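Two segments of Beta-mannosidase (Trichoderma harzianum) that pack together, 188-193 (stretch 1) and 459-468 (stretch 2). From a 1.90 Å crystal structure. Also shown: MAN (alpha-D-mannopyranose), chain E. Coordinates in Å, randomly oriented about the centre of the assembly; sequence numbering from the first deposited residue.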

# COMPACT_ATOMS: atom_id res chain seq x y z
N ARG A 188 -1.89 -31.57 8.51
CA ARG A 188 -2.00 -31.61 7.06
C ARG A 188 -1.84 -33.01 6.46
O ARG A 188 -2.26 -33.29 5.38
N GLN A 189 -1.19 -33.91 7.21
CA GLN A 189 -0.95 -35.25 6.70
C GLN A 189 -2.28 -36.01 6.43
O GLN A 189 -2.29 -37.00 5.68
N TRP A 190 -3.36 -35.55 7.05
CA TRP A 190 -4.67 -36.24 6.98
C TRP A 190 -5.50 -35.85 5.77
O TRP A 190 -6.53 -36.45 5.53
N VAL A 191 -5.06 -34.86 5.00
CA VAL A 191 -5.88 -34.38 3.88
C VAL A 191 -5.14 -34.40 2.55
O VAL A 191 -4.03 -33.92 2.45
N ARG A 192 -5.77 -34.95 1.53
CA ARG A 192 -5.24 -34.91 0.18
C ARG A 192 -5.55 -33.55 -0.46
O ARG A 192 -6.47 -33.40 -1.27
N LYS A 193 -4.72 -32.57 -0.06
CA LYS A 193 -4.80 -31.16 -0.47
C LYS A 193 -3.35 -30.71 -0.53
O LYS A 193 -2.45 -31.24 0.18
N ASP A 459 -8.67 -46.81 3.87
CA ASP A 459 -9.44 -45.75 3.20
C ASP A 459 -8.51 -44.66 2.62
O ASP A 459 -8.74 -44.20 1.50
N PHE A 460 -7.50 -44.27 3.39
CA PHE A 460 -6.52 -43.24 2.94
C PHE A 460 -5.79 -43.73 1.69
O PHE A 460 -5.76 -43.04 0.66
N LYS A 461 -5.26 -44.94 1.76
CA LYS A 461 -4.65 -45.56 0.58
C LYS A 461 -5.60 -45.62 -0.62
O LYS A 461 -5.20 -45.27 -1.75
N ALA A 462 -6.82 -46.06 -0.40
CA ALA A 462 -7.77 -46.15 -1.52
C ALA A 462 -7.90 -44.76 -2.19
O ALA A 462 -7.90 -44.66 -3.41
N ASN A 463 -7.97 -43.71 -1.38
CA ASN A 463 -8.07 -42.33 -1.88
C ASN A 463 -6.81 -41.96 -2.67
O ASN A 463 -6.89 -41.50 -3.79
N VAL A 464 -5.65 -42.24 -2.09
CA VAL A 464 -4.37 -42.00 -2.78
C VAL A 464 -4.32 -42.71 -4.12
O VAL A 464 -3.90 -42.15 -5.14
N VAL A 465 -4.75 -43.98 -4.14
CA VAL A 465 -4.73 -44.78 -5.38
C VAL A 465 -5.63 -44.15 -6.44
O VAL A 465 -5.28 -44.11 -7.61
N GLY A 466 -6.78 -43.60 -6.04
CA GLY A 466 -7.61 -42.85 -6.99
C GLY A 466 -6.76 -41.72 -7.60
O GLY A 466 -6.75 -41.52 -8.81
N GLU A 467 -6.03 -41.06 -6.72
CA GLU A 467 -5.18 -39.91 -7.09
C GLU A 467 -4.01 -40.31 -7.95
O GLU A 467 -3.83 -39.73 -9.02
N ILE A 468 -3.21 -41.29 -7.52
CA ILE A 468 -2.07 -41.68 -8.33
C ILE A 468 -2.49 -42.22 -9.70
O ILE A 468 -1.86 -41.91 -10.69

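Stretch 2 is a helix throughout, held by i to i+4 backbone hydrogen bonds such as Glu-467 N to Asn-463 O at 3.1 Å. Stretch 1 opens with a 3-10 segment, 188-190, and continues as loop. Contact between them is modest, 299 Å² counted over both sides, and much of it belongs to one side chain, Arg-192.

Asp-459 lies at the exposed start of the stretch and does not reach stretch 1. Phe-460 points toward it. Its chi1 is t and chi2 is 84°, which brings the ring up to the backbone of the 3-10 segment. Gln-189 O lies 3.7 Å from Phe-460 CE1. Trp-190 O is farther, 4.5 Å from Phe-460 CE1, at the ring edge. The same ring atom also meets the aliphatic part of the arginine, with Arg-192 CD 3.8 Å from Phe-460 CE1. The side chains of Gln-189 and Trp-190 take little part. Gln-189 (chi1 p, chi2 m) leads away at its end, and the indole of Trp-190 (chi1 m) comes no closer than 5.1 Å, from Trp-190 CE3 to Phe-460 CD1.

Lys-461 and Ala-462 are out of reach of stretch 1. Asn-463, chi1 t, points toward it. Its ND2 lies 3.9 Å from Arg-192 CG, a packing contact; both polar ends of the amide are hydrogen-bonded elsewhere in the structure. Val-464, chi1 t, is set sideways. Its CG2 still lies 4.1 Å from Arg-192 CD, adding an apolar contact to the arginine chain.

Val-465 and Gly-466 make no contact with stretch 1. They lie nearer the mannose: Val-465 CG1 is 3.6 Å from MAN O6, and Gly-466 O is 3.6 Å from MAN O4.

Glu-467 points toward stretch 1 and provides its polar anchor. With chi1 and chi2 both t, the side chain is extended and presents its carboxylate to the guanidinium. Arg-192 answers with chi1, chi2 and chi3 all m, a folded path past Phe-460 and Val-464. Arg-192 NE donates to Glu-467 OE1 at 2.9 Å, and Arg-192 NH2 donates to Glu-467 OE2 at 2.7 Å. The two bonds make a paired salt bridge, with OE2 at the guanidinium edge, near its plane. Both residues are buried, and the pairing offsets charge that would be costly there. Arg-192 NH1 and NH2 and both carboxylate oxygens also hydrogen-bond elsewhere in the structure.

Ile-468, chi1 and chi2 both m, makes no contact; its nearest approach is 6.4 Å, from Ile-468 CD1 to Arg-192 NH2.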

# COMPACT_ATOMS: atom_id res chain seq x y z
CB ARG A 188 -1.03 -30.64 6.40
CG ARG A 188 0.41 -31.06 6.39
CD ARG A 188 1.41 -29.96 6.00
NE ARG A 188 2.79 -30.25 6.42
CZ ARG A 188 3.65 -30.95 5.69
NH1 ARG A 188 3.25 -31.45 4.58
NH2 ARG A 188 4.89 -31.19 6.08
CB GLN A 189 -0.05 -36.03 7.67
CG GLN A 189 -0.68 -36.48 8.99
CD GLN A 189 -0.57 -35.46 10.10
OE1 GLN A 189 -0.49 -34.24 9.85
NE2 GLN A 189 -0.63 -35.95 11.35
CB TRP A 190 -5.50 -36.00 8.28
CG TRP A 190 -4.97 -36.83 9.37
CD1 TRP A 190 -4.25 -36.42 10.45
CD2 TRP A 190 -5.04 -38.25 9.45
NE1 TRP A 190 -3.88 -37.50 11.22
CE2 TRP A 190 -4.35 -38.64 10.62
CE3 TRP A 190 -5.65 -39.24 8.66
CZ2 TRP A 190 -4.24 -39.97 11.01
CZ3 TRP A 190 -5.55 -40.57 9.06
CH2 TRP A 190 -4.85 -40.92 10.21
CB VAL A 191 -6.49 -33.01 4.16
CG1 VAL A 191 -5.42 -31.97 4.53
CG2 VAL A 191 -7.30 -32.53 2.95
CB ARG A 192 -5.81 -36.07 -0.64
CG ARG A 192 -5.52 -37.42 -0.06
CD ARG A 192 -4.07 -37.62 0.24
NE ARG A 192 -3.26 -37.20 -0.91
CZ ARG A 192 -2.05 -36.64 -0.84
NH1 ARG A 192 -1.44 -36.41 0.32
NH2 ARG A 192 -1.41 -36.32 -1.96
CB LYS A 193 -5.63 -30.32 0.54
CG LYS A 193 -5.76 -28.81 0.22
CD LYS A 193 -6.88 -28.15 1.03
CE LYS A 193 -6.96 -26.61 0.89
NZ LYS A 193 -6.53 -26.11 -0.44
CB ASP A 459 -10.46 -45.10 4.14
CG ASP A 459 -11.75 -45.94 4.27
OD1 ASP A 459 -11.96 -46.88 3.48
OD2 ASP A 459 -12.56 -45.63 5.16
CB PHE A 460 -5.51 -42.92 4.05
CG PHE A 460 -4.51 -41.83 3.68
CD1 PHE A 460 -4.83 -40.48 3.83
CD2 PHE A 460 -3.24 -42.17 3.21
CE1 PHE A 460 -3.92 -39.48 3.51
CE2 PHE A 460 -2.32 -41.17 2.88
CZ PHE A 460 -2.66 -39.84 3.03
CB LYS A 461 -4.18 -46.96 0.89
CG LYS A 461 -3.49 -47.66 -0.26
CD LYS A 461 -3.37 -49.18 -0.03
CE LYS A 461 -2.38 -49.49 1.08
NZ LYS A 461 -2.57 -50.87 1.59
CB ALA A 462 -9.12 -46.66 -1.06
CB ASN A 463 -8.30 -41.34 -0.72
CG ASN A 463 -8.85 -40.00 -1.18
OD1 ASN A 463 -9.06 -39.77 -2.35
ND2 ASN A 463 -9.08 -39.10 -0.24
CB VAL A 464 -3.16 -42.43 -1.90
CG1 VAL A 464 -1.89 -42.47 -2.72
CG2 VAL A 464 -2.97 -41.47 -0.73
CB VAL A 465 -5.13 -46.26 -5.09
CG1 VAL A 465 -5.50 -46.98 -6.37
CG2 VAL A 465 -3.99 -46.99 -4.35
CB GLU A 467 -4.73 -39.19 -5.81
CG GLU A 467 -3.40 -38.48 -5.85
CD GLU A 467 -3.06 -37.88 -4.51
OE1 GLU A 467 -3.92 -37.93 -3.61
OE2 GLU A 467 -1.94 -37.36 -4.36
CB ILE A 468 -1.18 -42.72 -7.63
CG1 ILE A 468 -0.74 -42.23 -6.26
CG2 ILE A 468 0.03 -43.02 -8.47
CD1 ILE A 468 -0.07 -40.88 -6.27
C1 MAN E . -11.62 -46.96 -10.62
C2 MAN E . -12.21 -45.56 -10.58
C3 MAN E . -11.13 -44.53 -10.88
C4 MAN E . -9.96 -44.67 -9.93
C5 MAN E . -9.49 -46.13 -9.89
C6 MAN E . -8.46 -46.39 -8.80
O2 MAN E . -12.73 -45.32 -9.30
O3 MAN E . -11.69 -43.25 -10.82
O4 MAN E . -8.90 -43.86 -10.40
O5 MAN E . -10.56 -47.04 -9.68
O6 MAN E . -7.91 -47.70 -8.96